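Local coordinates for protein acyl-CoA thioesterase YbgC (Helicobacter pylori, PDB 2PZH) that hydrolyses the thioester bond of acyl-CoAs, preferring long-chain fatty acyl-CoAs and benzoyl-CoA over butyryl-CoA and octanoyl-CoA, and may take part in phospholipid metabolism, at residues N22-C27 and K103-E108; R52-D57 and S107-G112; L68-Q73 and Q86-I91. All blocks are in the same frame, centred on the assembly; numbering follows the deposited sequence. Where two conformers were deposited one is given.

How the contacts relate
The three contacts belong to one hot-dog domain and all involve its curved antiparallel sheet. Contact 1 sets the start of helix 22-36 on strand 102-114. Contact 2 pairs that same strand with strand 47-58, and the two contacts share Ser107 and Glu108; their centres lie about 10 Å apart. Contact 3 is a hairpin whose strand 81-92 pairs with the other edge of strand 102-114, with its centre about 8 Å from that of contact 1. Ser107 N and Gln86 O, 2.7 Å apart, probably form a hydrogen bond between the strands. Contact 1 lies nearest the predicted active-site residue Asp13, whose side chain is about 9 Å from that of Tyr23.

Contact 1: residues N22-C27 and K103-E108; sequences NYLKYC and KVFASE
Tyr23 puts its CB, more than its ring, over the face of Phe105. That CB sits over the centre of the Phe105 ring, 3.6 Å from the ring centroid and only 9° off the normal. This is a CH-pi contact. The two rings are nearly parallel, but they are slid apart and barely overlap; their centroids are 5.2 Å from each other. In return, Phe105 CB lies over one face of the Tyr23 ring, toward its rim. The two side chains thus run past each other in opposite directions. Phe105 CG is anti to its backbone N (chi1 178°).

Val104 touches the far end of the tyrosine. Its CG1 comes within 3.2 Å of both Tyr23 CE1 and Tyr23 OH, a tight fit. Tyr23 OH is also hydrogen-bonded to the backbone N of Ala62.

The contact is part of the core of the hot-dog fold, in which a central helix is wrapped by an antiparallel sheet. Here the axes of 22-27 and 103-108 cross at -68°. Val104 and Phe105 form a classic beta bulge opposite Ile88, and both point toward the helix.

Further along the helix, Cys27 SG approaches the Phe105 ring obliquely and lies 3.8 Å from Phe105 CE2. This is a sulfur-aromatic contact. The same sulfur lies 4.0 Å from Ser107 OG. In one of its two conformers Leu24 reaches the tip of the phenylalanine more loosely, with CD2 at 4.2 Å from Phe105 CZ, so this contact is less certain. Leu24 also packs on Leu24 of a second subunit, while Phe58 meets the Phe105 ring edge-to-face.

Contact 2: residues R52-D57 and S107-G112; sequences RSIKAD and SEIKFG
An antiparallel ladder joins strands 47-58 and 102-114 of the hot-dog sheet, with a classic beta bulge where Arg52 and Ser53 both face Lys110. Lys110 O accepts from Arg52 N at 2.8 Å, and Lys110 N donates to Ser53 O. Beyond the bulge the ladder is regular. Lys55 and Glu108 form a hydrogen-bonded pair: Lys55 N donates to Glu108 O at 2.9 Å, and Glu108 N donates to Lys55 O at 2.8 Å.

Ile54 and Ile109 face each other in a non-hydrogen-bonded pair. Their side chains lie side by side and point the same way, toward helix 22-36. Ile54 CD1 touches Ile109 CG1 at 3.7 Å. It also reaches Ser107 CB at 4.0 Å, on the same face.

The other face, with Ser53, Lys55, Glu108 and Lys110, is polar. Ser53 OG sits 3.6 Å from Lys110 CB. One water joins Ser53 OG to Glu108 O, which it meets as donor at 3.1 Å. A second water accepts from Arg52 NE at 2.9 Å and weakly from Lys110 NZ. The Lys55 chain bends at chi2 and chi4, and NZ makes a weak salt bridge with Asp57 OD1 of its own strand. Lys55 NZ also donates a hydrogen bond to Ile54 O of a second subunit, whose strand pairs with residues 53-57 and carries the sheet across the interface.

The strand pair therefore has one mostly apolar face, with Ile54, Ala56 and Ile109 beside Ser107, and one polar face. The water shared by Arg52 and Lys110 may ease the repulsion of their like charges.

Contact 3: residues L68-Q73 and Q86-I91; sequences LEIRTQ and QEIYCI
The guanidinium of Arg71 lies like a lid on the Tyr89 ring. The two planes are only 8° apart and their centres are 4.1 Å from each other, a stacked cation-pi contact. Arg71 NH1 is the atom over the middle of the ring. CZ lies nearer CD1 and CG, and NH2 overhangs Tyr89 CB. The Arg71 chain is extended from CG to NE. Glu69 forms a salt bridge with Arg71, which grips Glu69 OE2 side-on with NE, at 2.7 Å, and NH2. The bond from NE uses the anti lone pair.

Ile91 packs beside Glu69. Its CG2 rests on Glu69 CB at 3.7 Å, and its CD1 lies near OE1. The two side chains cross at about a right angle.

These strands form the antiparallel hairpin of 67-77 and 81-92 in the hot-dog sheet. Glu69 with Tyr89 and Arg71 with Glu87 are its hydrogen-bonded pairs, each closed by two backbone bonds.

The opposite face turns toward helix 22-36 and is mostly apolar. The CG2 branch of Ile88 presses on Leu68 CB at 3.7 Å and also meets CD1. Its CG1 branch lies beside Ile70 CG1, 4.0 Å away, with both side chains pointing the same way. Leu68 CD2 packs on Cys90 CB at 3.9 Å.

Thr72 and Gln86 lie side by side at the end of this row. Thr72 CG2 packs on Gln86 CG, and Gln86 NE2 donates to Thr72 OG1 at 3.0 Å. NE2 also bonds to Cys27 O of the helix, and Gln86 OE1 accepts from Arg31 NH1.

Contact 1: residues N22-C27 and K103-E108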
loop_
_atom_site.group_PDB
_atom_site.type_symbol
_atom_site.label_atom_id
_atom_site.label_comp_id
_atom_site.label_asym_id
_atom_site.label_seq_id
_atom_site.Cartn_x
_atom_site.Cartn_y
_atom_site.Cartn_z
ATOM N N ASN A 22 -7.509 3.674 -0.556
ATOM C CA ASN A 22 -7.672 2.370 -1.215
ATOM C C ASN A 22 -8.839 2.345 -2.195
ATOM O O ASN A 22 -8.850 1.565 -3.138
ATOM C CB ASN A 22 -7.776 1.225 -0.197
ATOM C CG ASN A 22 -6.500 1.062 0.626
ATOM O OD1 ASN A 22 -6.517 0.536 1.741
ATOM N ND2 ASN A 22 -5.395 1.530 0.079
ATOM N N TYR A 23 -9.825 3.217 -1.994
ATOM C CA TYR A 23 -10.945 3.260 -2.930
ATOM C C TYR A 23 -10.473 3.696 -4.313
ATOM O O TYR A 23 -10.974 3.214 -5.333
ATOM C CB TYR A 23 -12.046 4.183 -2.425
ATOM C CG TYR A 23 -12.759 3.690 -1.203
ATOM C CD1 TYR A 23 -13.426 2.461 -1.208
ATOM C CD2 TYR A 23 -12.778 4.447 -0.035
ATOM C CE1 TYR A 23 -14.102 2.020 -0.099
ATOM C CE2 TYR A 23 -13.450 4.017 1.079
ATOM C CZ TYR A 23 -14.114 2.795 1.043
ATOM O OH TYR A 23 -14.794 2.354 2.140
ATOM N N LEU A 24 -9.490 4.594 -4.332
ATOM C CA LEU A 24 -8.837 5.004 -5.566
ATOM C C LEU A 24 -8.140 3.830 -6.262
ATOM O O LEU A 24 -8.220 3.681 -7.483
ATOM C CB LEU A 24 -7.852 6.134 -5.274
ATOM C CG LEU A 24 -8.552 7.460 -4.991
ATOM C CD1 LEU A 24 -7.549 8.565 -4.728
ATOM C CD2 LEU A 24 -9.402 7.789 -6.197
ATOM N N LYS A 25 -7.444 2.996 -5.489
ATOM C CA LYS A 25 -6.866 1.772 -6.061
ATOM C C LYS A 25 -7.930 0.886 -6.716
ATOM O O LYS A 25 -7.749 0.418 -7.839
ATOM C CB LYS A 25 -6.101 0.989 -5.000
ATOM C CG LYS A 25 -4.901 1.762 -4.474
ATOM C CD LYS A 25 -4.129 0.948 -3.460
ATOM C CE LYS A 25 -2.812 1.651 -3.114
ATOM N NZ LYS A 25 -1.825 0.751 -2.473
ATOM N N TYR A 26 -9.030 0.641 -6.009
ATOM C CA TYR A 26 -10.129 -0.128 -6.615
ATOM C C TYR A 26 -10.616 0.480 -7.945
ATOM O O TYR A 26 -10.839 -0.255 -8.944
ATOM C CB TYR A 26 -11.302 -0.235 -5.665
ATOM C CG TYR A 26 -11.016 -0.896 -4.337
ATOM C CD1 TYR A 26 -10.059 -1.902 -4.204
ATOM C CD2 TYR A 26 -11.739 -0.541 -3.227
ATOM C CE1 TYR A 26 -9.835 -2.528 -2.966
ATOM C CE2 TYR A 26 -11.531 -1.149 -1.994
ATOM C CZ TYR A 26 -10.587 -2.136 -1.864
ATOM O OH TYR A 26 -10.407 -2.711 -0.631
ATOM N N CYS A 27 -10.772 1.799 -7.972
ATOM C CA CYS A 27 -11.219 2.468 -9.191
ATOM C C CYS A 27 -10.193 2.272 -10.305
ATOM O O CYS A 27 -10.552 2.005 -11.448
ATOM C CB CYS A 27 -11.524 3.944 -8.943
ATOM S SG CYS A 27 -13.019 4.128 -7.965
ATOM N N LYS A 103 -24.099 2.135 -1.428
ATOM C CA LYS A 103 -23.018 2.941 -1.978
ATOM C C LYS A 103 -21.963 3.214 -0.924
ATOM O O LYS A 103 -22.284 3.530 0.220
ATOM C CB LYS A 103 -23.543 4.269 -2.515
ATOM C CG LYS A 103 -22.532 5.009 -3.364
ATOM C CD LYS A 103 -23.201 6.055 -4.241
ATOM C CE LYS A 103 -24.066 7.000 -3.440
ATOM N NZ LYS A 103 -24.553 8.115 -4.342
ATOM N N VAL A 104 -20.707 3.104 -1.339
ATOM C CA VAL A 104 -19.558 3.275 -0.461
ATOM C C VAL A 104 -18.722 4.511 -0.843
ATOM O O VAL A 104 -18.136 5.165 0.013
ATOM C CB VAL A 104 -18.708 1.987 -0.497
ATOM C CG1 VAL A 104 -17.335 2.183 0.160
ATOM C CG2 VAL A 104 -19.464 0.841 0.180
ATOM N N PHE A 105 -18.679 4.826 -2.136
ATOM C CA PHE A 105 -17.733 5.792 -2.670
ATOM C C PHE A 105 -18.169 6.155 -4.072
ATOM O O PHE A 105 -18.689 5.301 -4.796
ATOM C CB PHE A 105 -16.356 5.112 -2.721
ATOM C CG PHE A 105 -15.244 5.957 -3.308
ATOM C CD1 PHE A 105 -14.539 6.843 -2.504
ATOM C CD2 PHE A 105 -14.888 5.844 -4.655
ATOM C CE1 PHE A 105 -13.503 7.630 -3.028
ATOM C CE2 PHE A 105 -13.833 6.592 -5.187
ATOM C CZ PHE A 105 -13.142 7.502 -4.365
ATOM N N ALA A 106 -17.979 7.415 -4.441
ATOM C CA ALA A 106 -18.125 7.805 -5.839
ATOM C C ALA A 106 -16.979 8.722 -6.215
ATOM O O ALA A 106 -16.460 9.463 -5.369
ATOM C CB ALA A 106 -19.456 8.494 -6.080
ATOM N N SER A 107 -16.569 8.681 -7.475
ATOM C CA SER A 107 -15.573 9.641 -7.941
ATOM C C SER A 107 -15.849 10.098 -9.360
ATOM O O SER A 107 -16.527 9.423 -10.134
ATOM C CB SER A 107 -14.159 9.081 -7.841
ATOM O OG SER A 107 -14.000 7.901 -8.608
ATOM N N GLU A 108 -15.329 11.267 -9.685
ATOM C CA GLU A 108 -15.285 11.729 -11.043
ATOM C C GLU A 108 -13.838 12.051 -11.257
ATOM O O GLU A 108 -13.262 12.827 -10.499
ATOM C CB GLU A 108 -16.123 12.996 -11.212
ATOM C CG GLU A 108 -16.074 13.550 -12.618
ATOM C CD GLU A 108 -16.956 14.782 -12.800
ATOM O OE1 GLU A 108 -18.116 14.768 -12.331
ATOM O OE2 GLU A 108 -16.492 15.747 -13.447
#

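Contact 2: residues R52-D57 and S107-G112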
loop_
_atom_site.group_PDB
_atom_site.type_symbol
_atom_site.label_atom_id
_atom_site.label_comp_id
_atom_site.label_asym_id
_atom_site.label_seq_id
_atom_site.Cartn_x
_atom_site.Cartn_y
_atom_site.Cartn_z
ATOM N N ARG A 52 -5.518 14.016 -14.047
ATOM C CA ARG A 52 -5.511 15.464 -13.896
ATOM C C ARG A 52 -6.165 15.869 -12.593
ATOM O O ARG A 52 -5.678 16.735 -11.885
ATOM C CB ARG A 52 -6.300 16.138 -15.028
ATOM C CG ARG A 52 -5.768 15.921 -16.425
ATOM C CD ARG A 52 -4.367 16.466 -16.543
ATOM N NE ARG A 52 -3.970 16.596 -17.938
ATOM C CZ ARG A 52 -2.717 16.760 -18.342
ATOM N NH1 ARG A 52 -1.732 16.806 -17.456
ATOM N NH2 ARG A 52 -2.454 16.864 -19.639
ATOM N N SER A 53 -7.303 15.263 -12.286
ATOM C CA SER A 53 -8.058 15.693 -11.126
ATOM C C SER A 53 -9.027 14.624 -10.663
ATOM O O SER A 53 -9.462 13.773 -11.432
ATOM C CB SER A 53 -8.827 16.979 -11.427
ATOM O OG SER A 53 -9.851 16.741 -12.399
ATOM N N ILE A 54 -9.360 14.682 -9.386
ATOM C CA ILE A 54 -10.351 13.775 -8.845
ATOM C C ILE A 54 -11.330 14.532 -7.962
ATOM O O ILE A 54 -10.956 15.442 -7.222
ATOM C CB ILE A 54 -9.716 12.605 -8.073
ATOM C CG1 ILE A 54 -10.822 11.707 -7.513
ATOM C CG2 ILE A 54 -8.839 13.109 -6.938
ATOM C CD1 ILE A 54 -10.370 10.296 -7.231
ATOM N N LYS A 55 -12.593 14.170 -8.075
ATOM C CA LYS A 55 -13.588 14.613 -7.138
ATOM C C LYS A 55 -14.163 13.337 -6.554
ATOM O O LYS A 55 -14.643 12.480 -7.293
ATOM C CB LYS A 55 -14.669 15.419 -7.849
ATOM C CG LYS A 55 -15.776 15.887 -6.930
ATOM C CD LYS A 55 -15.252 16.909 -5.953
ATOM C CE LYS A 55 -16.065 16.925 -4.680
ATOM N NZ LYS A 55 -15.829 15.686 -3.897
ATOM N N ALA A 56 -14.085 13.195 -5.234
ATOM C CA ALA A 56 -14.540 11.963 -4.576
ATOM C C ALA A 56 -15.409 12.246 -3.350
ATOM O O ALA A 56 -15.139 13.156 -2.557
ATOM C CB ALA A 56 -13.361 11.077 -4.215
ATOM N N ASP A 57 -16.476 11.460 -3.220
ATOM C CA ASP A 57 -17.362 11.526 -2.081
ATOM C C ASP A 57 -17.366 10.173 -1.399
ATOM O O ASP A 57 -17.327 9.148 -2.065
ATOM C CB ASP A 57 -18.783 11.865 -2.543
ATOM C CG ASP A 57 -18.887 13.271 -3.078
ATOM O OD1 ASP A 57 -18.514 14.207 -2.345
ATOM O OD2 ASP A 57 -19.333 13.436 -4.236
ATOM N N SER A 107 -16.569 8.681 -7.475
ATOM C CA SER A 107 -15.573 9.641 -7.941
ATOM C C SER A 107 -15.849 10.098 -9.360
ATOM O O SER A 107 -16.527 9.423 -10.134
ATOM C CB SER A 107 -14.159 9.081 -7.841
ATOM O OG SER A 107 -14.000 7.901 -8.608
ATOM N N GLU A 108 -15.329 11.267 -9.685
ATOM C CA GLU A 108 -15.285 11.729 -11.043
ATOM C C GLU A 108 -13.838 12.051 -11.257
ATOM O O GLU A 108 -13.262 12.827 -10.499
ATOM C CB GLU A 108 -16.123 12.996 -11.212
ATOM C CG GLU A 108 -16.074 13.550 -12.618
ATOM C CD GLU A 108 -16.956 14.782 -12.800
ATOM O OE1 GLU A 108 -18.116 14.768 -12.331
ATOM O OE2 GLU A 108 -16.492 15.747 -13.447
ATOM N N ILE A 109 -13.249 11.454 -12.282
ATOM C CA ILE A 109 -11.817 11.578 -12.512
ATOM C C ILE A 109 -11.554 11.951 -13.954
ATOM O O ILE A 109 -12.110 11.333 -14.872
ATOM C CB ILE A 109 -11.104 10.258 -12.186
ATOM C CG1 ILE A 109 -11.470 9.827 -10.759
ATOM C CG2 ILE A 109 -9.584 10.423 -12.354
ATOM C CD1 ILE A 109 -11.158 8.380 -10.430
ATOM N N LYS A 110 -10.704 12.957 -14.141
ATOM C CA LYS A 110 -10.322 13.429 -15.464
ATOM C C LYS A 110 -8.894 12.990 -15.788
ATOM O O LYS A 110 -8.000 13.104 -14.953
ATOM C CB LYS A 110 -10.427 14.952 -15.512
ATOM C CG LYS A 110 -10.063 15.591 -16.851
ATOM C CD LYS A 110 -10.389 17.091 -16.814
ATOM C CE LYS A 110 -10.162 17.762 -18.150
ATOM N NZ LYS A 110 -8.765 18.242 -18.284
ATOM N N PHE A 111 -8.713 12.456 -16.989
ATOM C CA PHE A 111 -7.419 11.983 -17.460
ATOM C C PHE A 111 -7.063 12.729 -18.734
ATOM O O PHE A 111 -7.940 13.031 -19.539
ATOM C CB PHE A 111 -7.469 10.492 -17.780
ATOM C CG PHE A 111 -7.919 9.644 -16.638
ATOM C CD1 PHE A 111 -7.004 9.075 -15.776
ATOM C CD2 PHE A 111 -9.275 9.411 -16.431
ATOM C CE1 PHE A 111 -7.440 8.305 -14.715
ATOM C CE2 PHE A 111 -9.712 8.652 -15.385
ATOM C CZ PHE A 111 -8.794 8.090 -14.524
ATOM N N GLY A 112 -5.785 13.025 -18.906
ATOM C CA GLY A 112 -5.269 13.475 -20.194
ATOM C C GLY A 112 -4.402 12.369 -20.764
ATOM O O GLY A 112 -4.126 11.387 -20.086
HETATM O O HOH W 1 -5.968 17.540 -19.790
HETATM O O HOH W 2 -12.385 15.496 -11.696
#

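Contact 3: residues L68-Q73 and Q86-I91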
loop_
_atom_site.group_PDB
_atom_site.type_symbol
_atom_site.label_atom_id
_atom_site.label_comp_id
_atom_site.label_asym_id
_atom_site.label_seq_id
_atom_site.Cartn_x
_atom_site.Cartn_y
_atom_site.Cartn_z
ATOM N N LEU A 68 -16.991 -5.645 -3.097
ATOM C CA LEU A 68 -17.370 -4.336 -3.591
ATOM C C LEU A 68 -17.468 -4.417 -5.096
ATOM O O LEU A 68 -16.696 -5.102 -5.739
ATOM C CB LEU A 68 -16.317 -3.284 -3.210
ATOM C CG LEU A 68 -15.940 -3.197 -1.722
ATOM C CD1 LEU A 68 -14.995 -2.037 -1.442
ATOM C CD2 LEU A 68 -17.210 -3.098 -0.855
ATOM N N GLU A 69 -18.442 -3.723 -5.657
ATOM C CA GLU A 69 -18.593 -3.716 -7.095
ATOM C C GLU A 69 -18.248 -2.325 -7.587
ATOM O O GLU A 69 -18.804 -1.338 -7.110
ATOM C CB GLU A 69 -20.041 -4.055 -7.451
ATOM C CG GLU A 69 -20.309 -4.064 -8.920
ATOM C CD GLU A 69 -21.664 -4.649 -9.218
ATOM O OE1 GLU A 69 -21.714 -5.869 -9.444
ATOM O OE2 GLU A 69 -22.667 -3.898 -9.185
ATOM N N ILE A 70 -17.337 -2.248 -8.550
ATOM C CA ILE A 70 -16.955 -0.972 -9.111
ATOM C C ILE A 70 -17.671 -0.784 -10.447
ATOM O O ILE A 70 -17.482 -1.559 -11.387
ATOM C CB ILE A 70 -15.418 -0.842 -9.290
ATOM C CG1 ILE A 70 -14.718 -1.049 -7.949
ATOM C CG2 ILE A 70 -15.076 0.534 -9.728
ATOM C CD1 ILE A 70 -14.583 -2.468 -7.554
ATOM N N ARG A 71 -18.498 0.248 -10.500
ATOM C CA ARG A 71 -19.252 0.602 -11.701
ATOM C C ARG A 71 -18.665 1.823 -12.418
ATOM O O ARG A 71 -18.509 2.900 -11.837
ATOM C CB ARG A 71 -20.718 0.814 -11.316
ATOM C CG ARG A 71 -21.265 -0.342 -10.521
ATOM C CD ARG A 71 -22.723 -0.142 -10.083
ATOM N NE ARG A 71 -23.138 -1.233 -9.188
ATOM C CZ ARG A 71 -24.244 -1.222 -8.448
ATOM N NH1 ARG A 71 -25.067 -0.178 -8.471
ATOM N NH2 ARG A 71 -24.521 -2.259 -7.673
ATOM N N THR A 72 -18.336 1.656 -13.693
ATOM C CA THR A 72 -17.638 2.698 -14.425
ATOM C C THR A 72 -18.437 3.200 -15.645
ATOM O O THR A 72 -18.981 2.396 -16.402
ATOM C CB THR A 72 -16.284 2.183 -14.901
ATOM O OG1 THR A 72 -15.527 1.710 -13.774
ATOM C CG2 THR A 72 -15.502 3.279 -15.600
ATOM N N GLN A 73 -18.482 4.513 -15.829
ATOM C CA GLN A 73 -19.098 5.086 -17.029
ATOM C C GLN A 73 -18.303 6.286 -17.579
ATOM O O GLN A 73 -17.606 6.958 -16.841
ATOM C CB GLN A 73 -20.563 5.439 -16.773
ATOM C CG GLN A 73 -20.820 6.685 -15.957
ATOM C CD GLN A 73 -22.310 6.968 -15.825
ATOM O OE1 GLN A 73 -23.139 6.088 -16.076
ATOM N NE2 GLN A 73 -22.656 8.197 -15.447
ATOM N N GLN A 86 -17.028 6.914 -11.507
ATOM C CA GLN A 86 -16.947 5.597 -10.916
ATOM C C GLN A 86 -17.602 5.573 -9.551
ATOM O O GLN A 86 -17.335 6.442 -8.709
ATOM C CB GLN A 86 -15.481 5.124 -10.824
ATOM C CG GLN A 86 -14.851 4.918 -12.214
ATOM C CD GLN A 86 -13.452 4.385 -12.148
ATOM O OE1 GLN A 86 -12.508 5.136 -11.915
ATOM N NE2 GLN A 86 -13.296 3.080 -12.395
ATOM N N GLU A 87 -18.453 4.573 -9.350
ATOM C CA GLU A 87 -19.130 4.376 -8.074
ATOM C C GLU A 87 -18.817 3.003 -7.547
ATOM O O GLU A 87 -18.733 2.031 -8.306
ATOM C CB GLU A 87 -20.650 4.493 -8.236
ATOM C CG GLU A 87 -21.137 5.910 -8.433
ATOM C CD GLU A 87 -22.665 5.996 -8.445
ATOM O OE1 GLU A 87 -23.201 7.077 -8.129
ATOM O OE2 GLU A 87 -23.327 4.994 -8.774
ATOM N N ILE A 88 -18.690 2.905 -6.231
ATOM C CA ILE A 88 -18.432 1.624 -5.604
ATOM C C ILE A 88 -19.598 1.292 -4.692
ATOM O O ILE A 88 -19.980 2.097 -3.841
ATOM C CB ILE A 88 -17.098 1.653 -4.787
ATOM C CG1 ILE A 88 -15.933 2.056 -5.709
ATOM C CG2 ILE A 88 -16.863 0.333 -4.033
ATOM C CD1 ILE A 88 -14.569 2.111 -5.017
ATOM N N TYR A 89 -20.147 0.099 -4.874
ATOM C CA TYR A 89 -21.204 -0.409 -4.022
ATOM C C TYR A 89 -20.758 -1.676 -3.323
ATOM O O TYR A 89 -20.125 -2.547 -3.948
ATOM C CB TYR A 89 -22.437 -0.753 -4.853
ATOM C CG TYR A 89 -23.329 0.428 -5.160
ATOM C CD1 TYR A 89 -22.972 1.389 -6.099
ATOM C CD2 TYR A 89 -24.548 0.566 -4.506
ATOM C CE1 TYR A 89 -23.834 2.479 -6.368
ATOM C CE2 TYR A 89 -25.391 1.616 -4.766
ATOM C CZ TYR A 89 -25.045 2.566 -5.689
ATOM O OH TYR A 89 -25.965 3.599 -5.886
ATOM N N CYS A 90 -21.129 -1.820 -2.057
ATOM C CA CYS A 90 -20.949 -3.103 -1.398
ATOM C C CYS A 90 -22.080 -3.986 -1.841
ATOM O O CYS A 90 -23.248 -3.608 -1.670
ATOM C CB CYS A 90 -21.011 -2.989 0.127
ATOM S SG CYS A 90 -20.871 -4.594 0.910
ATOM N N ILE A 91 -21.752 -5.156 -2.394
ATOM C CA ILE A 91 -22.787 -6.089 -2.878
ATOM C C ILE A 91 -22.873 -7.403 -2.116
ATOM O O ILE A 91 -23.842 -8.151 -2.296
ATOM C CB ILE A 91 -22.621 -6.406 -4.397
ATOM C CG1 ILE A 91 -21.272 -7.090 -4.655
ATOM C CG2 ILE A 91 -22.797 -5.135 -5.235
ATOM C CD1 ILE A 91 -21.073 -7.577 -6.114
#